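Local coordinates for protein proline dehydrogenase (Bradyrhizobium japonicum USDA 110, PDB 3HAZ) that couples two catalytic steps as a bifunctional flavoenzyme, proline dehydrogenase and 1-pyrroline-5-carboxylate dehydrogenase, and so probably oxidises proline to glutamate, at residues Arg341-Ala346 / Gln393-Asn398; Ala615-Tyr620 / Ala949-Gln954; Ala346-Glu351 / Tyr363-Arg368. All coordinates share one frame; numbering follows the deposited sequence.

Interaction 1. Residues Arg341-Ala346 / Gln393-Asn398; sequences RLVKGA and QFATHN. With FAD (flavin-adenine dinucleotide), chain C.
Arg341 to Val343 and Gln393 to Ala395 are the C-terminal ends of two adjacent parallel strands in the proline dehydrogenase TIM barrel, and the loops that follow them bind FAD. Leu342 makes both backbone bonds of the pair to the one neighbouring strand: its N donates to Gln393 O at 2.8 Å, and its O accepts from Ala395 N at 3.1 Å.

Arg341 and Ala395 lie on the flavin side of the sheet. The Ala395 methyl packs on Arg341 CG and also touches the dimethylbenzene end of the flavin. Arg341 CG stands anti to the backbone N (chi1 -177°). The chain then bends at chi3 and brings one face of the guanidinium against the flavin, with FAD C6 3.4 Å above the plane. Asp280 forms a salt bridge with this group, while Ser237 and Gln418 hydrogen-bond to it. An alanine at Arg341 would probably leave Asp280 without its charge partner and open a gap beside FAD C6.

Val343 packs on the flavin, its CG1 3.6 Å from FAD N10. The extended Lys344 chain brings NZ 2.9 Å from FAD O2A and into a salt bridge with Asp373. Thr396 OG1 donates to FAD O1P at 2.6 Å and accepts from Asn398 N, an ST turn. His397 N meets FAD O2P at 2.8 Å, nearly straight at 177°. The positive charge of Lys344 probably offsets the negative charge of the phosphates. A water joins Lys344 N, Ala395 O and FAD O5'.

On the opposite face of the sheet, Leu342 CD2 meets the edge of the Phe394 ring at CD1, 4.0 Å away. Phe394 also packs on helices 369-384 and 399-409. Strand 338-343 pairs on its other side with strand 309-314, and strand 390-395 with strand 416-420.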
# COMPACT_ATOMS: atom_id res chain seq x y z
N ARG A 341 23.16 10.34 -47.21
CA ARG A 341 22.78 11.08 -46.02
C ARG A 341 22.32 10.16 -44.90
O ARG A 341 21.40 9.37 -45.07
CB ARG A 341 21.65 12.07 -46.33
CG ARG A 341 21.26 12.91 -45.12
CD ARG A 341 19.88 13.51 -45.27
NE ARG A 341 19.80 14.42 -46.41
CZ ARG A 341 18.72 14.55 -47.17
NH1 ARG A 341 17.64 13.83 -46.92
NH2 ARG A 341 18.73 15.40 -48.18
N LEU A 342 22.98 10.28 -43.75
CA LEU A 342 22.57 9.52 -42.57
C LEU A 342 21.78 10.43 -41.65
O LEU A 342 22.25 11.50 -41.26
CB LEU A 342 23.79 8.95 -41.84
CG LEU A 342 23.48 7.98 -40.70
CD1 LEU A 342 22.90 6.67 -41.25
CD2 LEU A 342 24.72 7.74 -39.85
N VAL A 343 20.57 10.00 -41.30
CA VAL A 343 19.71 10.75 -40.40
C VAL A 343 19.23 9.78 -39.33
O VAL A 343 19.37 8.56 -39.47
CB VAL A 343 18.45 11.27 -41.13
CG1 VAL A 343 18.83 12.04 -42.39
CG2 VAL A 343 17.52 10.10 -41.46
N LYS A 344 18.65 10.31 -38.26
CA LYS A 344 18.03 9.44 -37.28
C LYS A 344 16.66 8.99 -37.78
O LYS A 344 16.46 7.80 -38.04
CB LYS A 344 18.01 10.11 -35.90
CG LYS A 344 19.43 10.21 -35.33
CD LYS A 344 19.55 11.04 -34.05
CE LYS A 344 21.03 11.21 -33.70
NZ LYS A 344 21.26 12.00 -32.46
N GLY A 345 15.73 9.92 -37.98
CA GLY A 345 14.44 9.56 -38.55
C GLY A 345 13.28 10.45 -38.13
O GLY A 345 13.15 10.79 -36.96
N ALA A 346 12.43 10.80 -39.09
CA ALA A 346 11.40 11.81 -38.85
C ALA A 346 9.99 11.29 -38.56
O ALA A 346 9.07 12.08 -38.36
CB ALA A 346 11.34 12.79 -40.02
N GLN A 393 27.04 12.04 -45.47
CA GLN A 393 26.50 13.34 -45.08
C GLN A 393 25.71 13.12 -43.80
O GLN A 393 24.66 12.47 -43.81
CB GLN A 393 25.58 13.89 -46.17
CG GLN A 393 26.18 13.85 -47.58
CD GLN A 393 25.12 14.03 -48.66
OE1 GLN A 393 24.27 13.15 -48.86
NE2 GLN A 393 25.16 15.15 -49.35
N PHE A 394 26.20 13.66 -42.70
CA PHE A 394 25.59 13.40 -41.40
C PHE A 394 24.68 14.55 -41.04
O PHE A 394 25.14 15.61 -40.62
CB PHE A 394 26.66 13.16 -40.34
CG PHE A 394 27.63 12.06 -40.71
CD1 PHE A 394 27.24 10.73 -40.65
CD2 PHE A 394 28.91 12.36 -41.14
CE1 PHE A 394 28.11 9.72 -41.01
CE2 PHE A 394 29.79 11.35 -41.50
CZ PHE A 394 29.39 10.03 -41.43
N ALA A 395 23.38 14.35 -41.25
CA ALA A 395 22.39 15.36 -40.92
C ALA A 395 21.95 15.18 -39.47
O ALA A 395 21.36 14.16 -39.12
CB ALA A 395 21.19 15.24 -41.86
N THR A 396 22.25 16.16 -38.64
CA THR A 396 21.90 16.12 -37.23
C THR A 396 22.11 17.49 -36.62
O THR A 396 23.00 18.23 -37.04
CB THR A 396 22.76 15.09 -36.46
OG1 THR A 396 22.50 15.20 -35.05
CG2 THR A 396 24.24 15.33 -36.71
N HIS A 397 21.30 17.84 -35.63
CA HIS A 397 21.54 19.08 -34.88
C HIS A 397 21.95 18.78 -33.44
O HIS A 397 21.88 19.64 -32.56
CB HIS A 397 20.30 19.98 -34.92
CG HIS A 397 19.73 20.17 -36.29
ND1 HIS A 397 18.49 19.68 -36.66
CD2 HIS A 397 20.22 20.81 -37.38
CE1 HIS A 397 18.25 20.00 -37.92
NE2 HIS A 397 19.29 20.68 -38.38
N ASN A 398 22.38 17.55 -33.21
CA ASN A 398 22.80 17.12 -31.88
C ASN A 398 24.31 17.31 -31.70
O ASN A 398 25.10 16.72 -32.43
CB ASN A 398 22.40 15.65 -31.69
CG ASN A 398 22.82 15.09 -30.34
OD1 ASN A 398 23.91 15.35 -29.85
ND2 ASN A 398 21.95 14.29 -29.74
PA FAD C . 18.13 14.34 -31.64
O1A FAD C . 17.33 15.23 -30.53
O2A FAD C . 19.45 13.92 -31.18
O5B FAD C . 17.26 13.01 -31.96
C5B FAD C . 15.91 13.17 -32.30
C4B FAD C . 15.35 11.86 -32.85
O4B FAD C . 15.75 10.53 -32.20
C3B FAD C . 14.20 11.67 -33.64
O3B FAD C . 13.96 12.56 -34.72
C2B FAD C . 14.11 10.18 -33.81
O2B FAD C . 14.53 9.65 -35.05
C1B FAD C . 14.77 9.60 -32.61
N9A FAD C . 13.95 9.30 -31.46
C8A FAD C . 13.23 10.18 -30.65
N7A FAD C . 12.64 9.45 -29.65
C5A FAD C . 13.01 8.09 -29.85
C6A FAD C . 12.69 6.84 -29.09
N6A FAD C . 11.83 6.88 -27.91
N1A FAD C . 13.18 5.68 -29.48
C2A FAD C . 14.01 5.61 -30.61
N3A FAD C . 14.33 6.82 -31.34
C4A FAD C . 13.82 8.02 -30.93
N1 FAD C . 14.48 11.91 -41.52
C2 FAD C . 13.85 10.95 -42.28
O2 FAD C . 13.08 9.99 -41.67
N3 FAD C . 13.97 10.99 -43.71
C4 FAD C . 14.69 11.98 -44.32
O4 FAD C . 14.86 11.97 -45.71
C4X FAD C . 15.35 12.98 -43.53
N5 FAD C . 16.16 14.05 -44.18
C5X FAD C . 16.80 15.03 -43.38
C6 FAD C . 17.59 16.10 -44.02
C7 FAD C . 18.23 17.07 -43.22
C7M FAD C . 19.02 18.18 -43.89
C8 FAD C . 18.11 17.02 -41.74
C8M FAD C . 18.79 18.07 -40.84
C9 FAD C . 17.36 16.00 -41.13
C9A FAD C . 16.68 14.99 -41.96
N10 FAD C . 15.89 13.92 -41.33
C10 FAD C . 15.24 12.93 -42.16
C1' FAD C . 15.87 13.72 -39.85
C2' FAD C . 14.72 14.41 -39.08
O2' FAD C . 14.12 15.41 -39.89
C3' FAD C . 15.27 14.97 -37.75
O3' FAD C . 15.99 16.18 -38.00
C4' FAD C . 16.22 13.96 -37.01
O4' FAD C . 15.77 12.66 -36.88
C5' FAD C . 16.73 14.53 -35.66
O5' FAD C . 17.95 13.95 -35.24
P FAD C . 18.98 14.88 -34.34
O1P FAD C . 20.40 14.05 -34.07
O2P FAD C . 19.21 16.16 -35.02
O3P FAD C . 18.18 15.28 -32.97
O HOH W 1 19.38 13.08 -37.68

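Interaction 2. Residues Ala615-Tyr620 / Ala949-Gln954; sequences ADFCRY and AVVGVQ. With SO4 (sulfate ion), chain E.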
# COMPACT_ATOMS: atom_id res chain seq x y z
N ALA A 615 -11.37 -13.05 -34.46
CA ALA A 615 -10.60 -13.55 -33.32
C ALA A 615 -10.66 -12.59 -32.14
O ALA A 615 -10.70 -13.01 -30.99
CB ALA A 615 -9.15 -13.83 -33.71
N ASP A 616 -10.64 -11.29 -32.43
CA ASP A 616 -10.77 -10.28 -31.37
C ASP A 616 -12.12 -10.41 -30.66
O ASP A 616 -12.20 -10.29 -29.43
CB ASP A 616 -10.60 -8.86 -31.94
CG ASP A 616 -9.17 -8.56 -32.40
OD1 ASP A 616 -8.23 -9.30 -32.04
OD2 ASP A 616 -8.98 -7.56 -33.12
N PHE A 617 -13.18 -10.63 -31.42
CA PHE A 617 -14.50 -10.80 -30.83
C PHE A 617 -14.48 -11.95 -29.81
O PHE A 617 -14.98 -11.81 -28.70
CB PHE A 617 -15.57 -11.09 -31.88
CG PHE A 617 -16.24 -9.86 -32.43
CD1 PHE A 617 -16.34 -9.66 -33.80
CD2 PHE A 617 -16.80 -8.92 -31.58
CE1 PHE A 617 -16.96 -8.54 -34.30
CE2 PHE A 617 -17.42 -7.80 -32.08
CZ PHE A 617 -17.51 -7.61 -33.44
N CYS A 618 -13.89 -13.07 -30.20
CA CYS A 618 -13.83 -14.25 -29.34
C CYS A 618 -13.09 -13.97 -28.03
O CYS A 618 -13.57 -14.31 -26.95
CB CYS A 618 -13.18 -15.42 -30.07
SG CYS A 618 -14.10 -16.04 -31.50
N ARG A 619 -11.93 -13.34 -28.13
CA ARG A 619 -11.11 -13.10 -26.95
C ARG A 619 -11.73 -12.04 -26.05
O ARG A 619 -11.70 -12.15 -24.83
CB ARG A 619 -9.68 -12.73 -27.34
CG ARG A 619 -8.95 -13.81 -28.12
CD ARG A 619 -7.44 -13.64 -28.08
NE ARG A 619 -6.78 -14.71 -28.83
CZ ARG A 619 -6.39 -14.59 -30.10
NH1 ARG A 619 -6.59 -13.46 -30.75
NH2 ARG A 619 -5.81 -15.62 -30.71
N TYR A 620 -12.30 -11.01 -26.66
CA TYR A 620 -12.92 -9.93 -25.91
C TYR A 620 -14.19 -10.38 -25.19
O TYR A 620 -14.38 -10.10 -24.00
CB TYR A 620 -13.21 -8.73 -26.81
CG TYR A 620 -13.90 -7.60 -26.08
CD1 TYR A 620 -13.20 -6.80 -25.18
CD2 TYR A 620 -15.25 -7.35 -26.26
CE1 TYR A 620 -13.83 -5.76 -24.50
CE2 TYR A 620 -15.89 -6.33 -25.58
CZ TYR A 620 -15.17 -5.54 -24.70
OH TYR A 620 -15.82 -4.53 -24.03
N ALA A 949 -13.77 -0.18 -37.07
CA ALA A 949 -13.87 -0.18 -35.61
C ALA A 949 -13.17 -1.40 -35.04
O ALA A 949 -13.32 -2.51 -35.54
CB ALA A 949 -15.33 -0.15 -35.18
N VAL A 950 -12.38 -1.18 -33.99
CA VAL A 950 -11.60 -2.25 -33.38
C VAL A 950 -12.29 -2.75 -32.11
O VAL A 950 -12.64 -1.96 -31.24
CB VAL A 950 -10.17 -1.79 -33.07
CG1 VAL A 950 -9.42 -2.88 -32.30
CG2 VAL A 950 -9.43 -1.43 -34.36
N VAL A 951 -12.47 -4.07 -32.02
CA VAL A 951 -13.13 -4.68 -30.85
C VAL A 951 -12.45 -4.28 -29.54
O VAL A 951 -11.23 -4.40 -29.40
CB VAL A 951 -13.17 -6.22 -30.96
CG1 VAL A 951 -13.71 -6.84 -29.66
CG2 VAL A 951 -14.00 -6.67 -32.18
N GLY A 952 -13.25 -3.79 -28.60
CA GLY A 952 -12.75 -3.39 -27.30
C GLY A 952 -12.10 -2.02 -27.31
O GLY A 952 -11.73 -1.50 -26.26
N VAL A 953 -11.97 -1.43 -28.49
CA VAL A 953 -11.35 -0.11 -28.63
C VAL A 953 -12.38 0.91 -29.09
O VAL A 953 -12.58 1.94 -28.45
CB VAL A 953 -10.17 -0.16 -29.61
CG1 VAL A 953 -9.55 1.23 -29.80
CG2 VAL A 953 -9.13 -1.17 -29.13
N GLN A 954 -13.04 0.63 -30.22
CA GLN A 954 -14.20 1.40 -30.63
C GLN A 954 -15.46 0.53 -30.56
O GLN A 954 -15.85 -0.08 -31.56
CB GLN A 954 -14.04 1.96 -32.06
CG GLN A 954 -12.94 3.00 -32.19
CD GLN A 954 -11.66 2.43 -32.77
OE1 GLN A 954 -11.69 1.44 -33.49
NE2 GLN A 954 -10.53 3.07 -32.46
S SO4 E . -16.50 -1.17 -39.90
O1 SO4 E . -16.38 -0.19 -38.82
O2 SO4 E . -17.92 -1.50 -40.08
O3 SO4 E . -15.98 -0.64 -41.15
O4 SO4 E . -15.74 -2.36 -39.54
O HOH W 2 -10.94 -5.64 -33.96
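Val951 reaches from a loop into the side of helix 604-629 and sets its two methyls against different rings. CG2 sits over the centre of the Phe617 ring, 3.6 Å from the centroid and 13° off the normal, a CH-pi contact. CG1 is anti to the backbone N (chi1 173°). That torsion takes it to Tyr620, where it packs on CB at 3.5 Å. Val951 CB also rests on Asp616 CB at 3.8 Å.

Gly952 continues the contact. Its CA lies over the Tyr620 ring, toward the rim and 4.1 Å from the centroid. A CB on Gly952 would point at Tyr620 and crowd CD1, and the positive phi of 80° also suits glycine.

The polar link is a water. It donates to Asp616 OD2 and accepts from Val951 N, each at 2.9 Å. The other carboxylate oxygen, OD1, is bonded to Ser516.

Further out, the loop is tied by its own bonds. Val950 N donates to Gln954 OE1 at 2.8 Å, and Val950 O accepts from both Val953 N and Gln954 N. Gln954 NE2 reaches Asn643 of a neighbouring subunit. On the helix side, Arg619 forms a salt bridge with Glu586 of helix 571-587.

Ala949 N binds a sulfate ion, which Gly948, Arg793 and Ser795 also hold. Arg793 and Ser795 flank Cys794, the predicted catalytic cysteine. The contact thus joins a helix of the aldehyde dehydrogenase fold to a loop beside its active site. The sulfate position is consistent with the place where pyrroline-5-carboxylate dehydrogenases hold the substrate carboxylate.

Interaction 3. Residues Ala346-Glu351 / Tyr363-Arg368; sequences AYWDTE and YPVFTR. With FAD (flavin-adenine dinucleotide), chain C; SO4 (sulfate ion), chain F.
Glu351, in the first turn of helix 348-357, and Val365, in the loop before helix 369-384, have the nearest backbones across the contact, with their CA atoms 7.1 Å apart. Their side chains cross at about a right angle, with Glu351 CB 3.9 Å from Val365 CG2. The same methyl lies 3.8 Å from Trp348 CD1.

Trp348 carries the contact. Its CG is anti to the backbone N (chi1 -174°), which swings the indole toward the loop. NE1 donates to Phe366 O at 2.7 Å. The acceptor lies in the ring plane, the donor lies in the carbonyl plane, and the N-H...O angle is 161°. This bond fixes the rotation of the indole.

The adenine of FAD lies over one face of the indole, with FAD C6A 3.3 Å above the plane. FAD N6A donates to Thr367 O at 3.0 Å. Nearby, Arg368 binds a sulfate through NE and NH2. Glu351 OE1 turns to Ala284 N.

Adenine is therefore read by its amino group at a backbone carbonyl. The indole covers part of one adenine face, toward the rim, and its bond to Phe366 O holds it there.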
# COMPACT_ATOMS: atom_id res chain seq x y z
N ALA A 346 12.43 10.80 -39.09
CA ALA A 346 11.40 11.81 -38.85
C ALA A 346 9.99 11.29 -38.56
O ALA A 346 9.07 12.08 -38.36
CB ALA A 346 11.34 12.79 -40.02
N TYR A 347 9.81 9.97 -38.54
CA TYR A 347 8.46 9.39 -38.47
C TYR A 347 8.26 8.44 -37.29
O TYR A 347 7.42 7.54 -37.36
CB TYR A 347 8.14 8.63 -39.78
CG TYR A 347 8.34 9.43 -41.05
CD1 TYR A 347 9.60 9.55 -41.63
CD2 TYR A 347 7.27 10.06 -41.69
CE1 TYR A 347 9.79 10.28 -42.80
CE2 TYR A 347 7.44 10.78 -42.86
CZ TYR A 347 8.71 10.89 -43.41
OH TYR A 347 8.89 11.61 -44.56
N TRP A 348 9.02 8.63 -36.22
CA TRP A 348 9.02 7.66 -35.12
C TRP A 348 7.62 7.37 -34.57
O TRP A 348 7.21 6.22 -34.50
CB TRP A 348 9.97 8.09 -33.99
CG TRP A 348 10.13 7.06 -32.90
CD1 TRP A 348 11.01 6.02 -32.87
CD2 TRP A 348 9.39 6.98 -31.67
NE1 TRP A 348 10.86 5.29 -31.71
CE2 TRP A 348 9.88 5.87 -30.96
CE3 TRP A 348 8.36 7.75 -31.11
CZ2 TRP A 348 9.37 5.50 -29.71
CZ3 TRP A 348 7.86 7.39 -29.87
CH2 TRP A 348 8.37 6.27 -29.18
N ASP A 349 6.90 8.42 -34.18
CA ASP A 349 5.57 8.24 -33.61
C ASP A 349 4.65 7.50 -34.58
O ASP A 349 3.82 6.69 -34.18
CB ASP A 349 4.98 9.58 -33.21
CG ASP A 349 5.60 10.13 -31.93
OD1 ASP A 349 5.26 9.62 -30.84
OD2 ASP A 349 6.42 11.05 -32.01
N THR A 350 4.81 7.78 -35.87
CA THR A 350 4.01 7.11 -36.88
C THR A 350 4.32 5.62 -36.93
O THR A 350 3.41 4.80 -37.01
CB THR A 350 4.20 7.76 -38.26
OG1 THR A 350 3.66 9.09 -38.21
CG2 THR A 350 3.49 6.97 -39.35
N GLU A 351 5.60 5.27 -36.86
CA GLU A 351 5.97 3.86 -36.91
C GLU A 351 5.41 3.09 -35.71
O GLU A 351 4.98 1.94 -35.85
CB GLU A 351 7.49 3.68 -36.99
CG GLU A 351 8.14 4.39 -38.17
CD GLU A 351 7.62 3.93 -39.52
OE1 GLU A 351 8.03 4.52 -40.55
OE2 GLU A 351 6.81 2.97 -39.57
N TYR A 363 8.46 -3.65 -33.64
CA TYR A 363 8.67 -2.32 -34.22
C TYR A 363 9.91 -2.28 -35.11
O TYR A 363 10.95 -2.82 -34.75
CB TYR A 363 8.81 -1.28 -33.10
CG TYR A 363 7.61 -1.22 -32.18
CD1 TYR A 363 7.64 -1.80 -30.91
CD2 TYR A 363 6.43 -0.61 -32.59
CE1 TYR A 363 6.53 -1.75 -30.07
CE2 TYR A 363 5.32 -0.55 -31.76
CZ TYR A 363 5.37 -1.12 -30.51
OH TYR A 363 4.26 -1.05 -29.71
N PRO A 364 9.80 -1.63 -36.28
CA PRO A 364 10.94 -1.52 -37.20
C PRO A 364 11.96 -0.47 -36.72
O PRO A 364 13.07 -0.40 -37.24
CB PRO A 364 10.30 -1.06 -38.51
CG PRO A 364 9.04 -0.36 -38.10
CD PRO A 364 8.57 -1.03 -36.83
N VAL A 365 11.55 0.33 -35.74
CA VAL A 365 12.42 1.35 -35.18
C VAL A 365 12.76 0.99 -33.75
O VAL A 365 12.02 0.25 -33.11
CB VAL A 365 11.74 2.73 -35.16
CG1 VAL A 365 11.64 3.32 -36.57
CG2 VAL A 365 10.35 2.63 -34.51
N PHE A 366 13.87 1.51 -33.25
CA PHE A 366 14.18 1.39 -31.83
C PHE A 366 13.13 2.17 -31.04
O PHE A 366 12.50 3.09 -31.58
CB PHE A 366 15.60 1.89 -31.54
CG PHE A 366 16.67 1.15 -32.31
CD1 PHE A 366 17.00 -0.16 -32.00
CD2 PHE A 366 17.33 1.76 -33.36
CE1 PHE A 366 17.98 -0.84 -32.71
CE2 PHE A 366 18.30 1.09 -34.08
CZ PHE A 366 18.63 -0.22 -33.76
N THR A 367 12.94 1.81 -29.78
CA THR A 367 11.94 2.49 -28.95
C THR A 367 12.56 3.28 -27.81
O THR A 367 11.86 3.98 -27.08
CB THR A 367 10.88 1.52 -28.40
OG1 THR A 367 11.51 0.35 -27.88
CG2 THR A 367 9.90 1.13 -29.51
N ARG A 368 13.87 3.14 -27.62
CA ARG A 368 14.59 4.04 -26.72
C ARG A 368 15.49 4.97 -27.52
O ARG A 368 16.22 4.53 -28.41
CB ARG A 368 15.40 3.26 -25.68
CG ARG A 368 14.55 2.66 -24.57
CD ARG A 368 15.40 2.12 -23.43
NE ARG A 368 16.16 3.17 -22.76
CZ ARG A 368 16.95 2.96 -21.71
NH1 ARG A 368 17.08 1.74 -21.21
NH2 ARG A 368 17.61 3.97 -21.16
PA FAD C . 18.13 14.34 -31.64
O1A FAD C . 17.33 15.23 -30.53
O2A FAD C . 19.45 13.92 -31.18
O5B FAD C . 17.26 13.01 -31.96
C5B FAD C . 15.91 13.17 -32.30
C4B FAD C . 15.35 11.86 -32.85
O4B FAD C . 15.75 10.53 -32.20
C3B FAD C . 14.20 11.67 -33.64
O3B FAD C . 13.96 12.56 -34.72
C2B FAD C . 14.11 10.18 -33.81
O2B FAD C . 14.53 9.65 -35.05
C1B FAD C . 14.77 9.60 -32.61
N9A FAD C . 13.95 9.30 -31.46
C8A FAD C . 13.23 10.18 -30.65
N7A FAD C . 12.64 9.45 -29.65
C5A FAD C . 13.01 8.09 -29.85
C6A FAD C . 12.69 6.84 -29.09
N6A FAD C . 11.83 6.88 -27.91
N1A FAD C . 13.18 5.68 -29.48
C2A FAD C . 14.01 5.61 -30.61
N3A FAD C . 14.33 6.82 -31.34
C4A FAD C . 13.82 8.02 -30.93
N1 FAD C . 14.48 11.91 -41.52
C2 FAD C . 13.85 10.95 -42.28
O2 FAD C . 13.08 9.99 -41.67
N3 FAD C . 13.97 10.99 -43.71
C4 FAD C . 14.69 11.98 -44.32
O4 FAD C . 14.86 11.97 -45.71
C4X FAD C . 15.35 12.98 -43.53
N5 FAD C . 16.16 14.05 -44.18
C5X FAD C . 16.80 15.03 -43.38
C6 FAD C . 17.59 16.10 -44.02
C7 FAD C . 18.23 17.07 -43.22
C7M FAD C . 19.02 18.18 -43.89
C8 FAD C . 18.11 17.02 -41.74
C8M FAD C . 18.79 18.07 -40.84
C9 FAD C . 17.36 16.00 -41.13
C9A FAD C . 16.68 14.99 -41.96
N10 FAD C . 15.89 13.92 -41.33
C10 FAD C . 15.24 12.93 -42.16
C1' FAD C . 15.87 13.72 -39.85
C2' FAD C . 14.72 14.41 -39.08
O2' FAD C . 14.12 15.41 -39.89
C3' FAD C . 15.27 14.97 -37.75
O3' FAD C . 15.99 16.18 -38.00
C4' FAD C . 16.22 13.96 -37.01
O4' FAD C . 15.77 12.66 -36.88
C5' FAD C . 16.73 14.53 -35.66
O5' FAD C . 17.95 13.95 -35.24
P FAD C . 18.98 14.88 -34.34
O1P FAD C . 20.40 14.05 -34.07
O2P FAD C . 19.21 16.16 -35.02
O3P FAD C . 18.18 15.28 -32.97
S SO4 F . 16.40 7.01 -23.09
O1 SO4 F . 17.34 6.72 -22.01
O2 SO4 F . 15.23 6.12 -23.00
O3 SO4 F . 15.96 8.39 -22.96
O4 SO4 F . 17.06 6.80 -24.37

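Overall arrangement
Interactions 1 and 3 belong to one FAD site. They share Ala346, and their centres are 15 Å apart. Helix 348-357 follows strand 338-343 in the chain, and interaction 3 is nested inside the loop that interaction 1 closes. Interaction 1 holds the flavin and the phosphates, and interaction 3 holds the adenine. Interaction 2 lies in the aldehyde dehydrogenase region, on the opposite side of the chain's centre from interaction 1. Its centre is 40 Å from that of interaction 1 and 25 Å from that of interaction 3; nearest atoms are about 22 and 13 Å apart. There the Phe617 side chain lies about 8 Å from NAD.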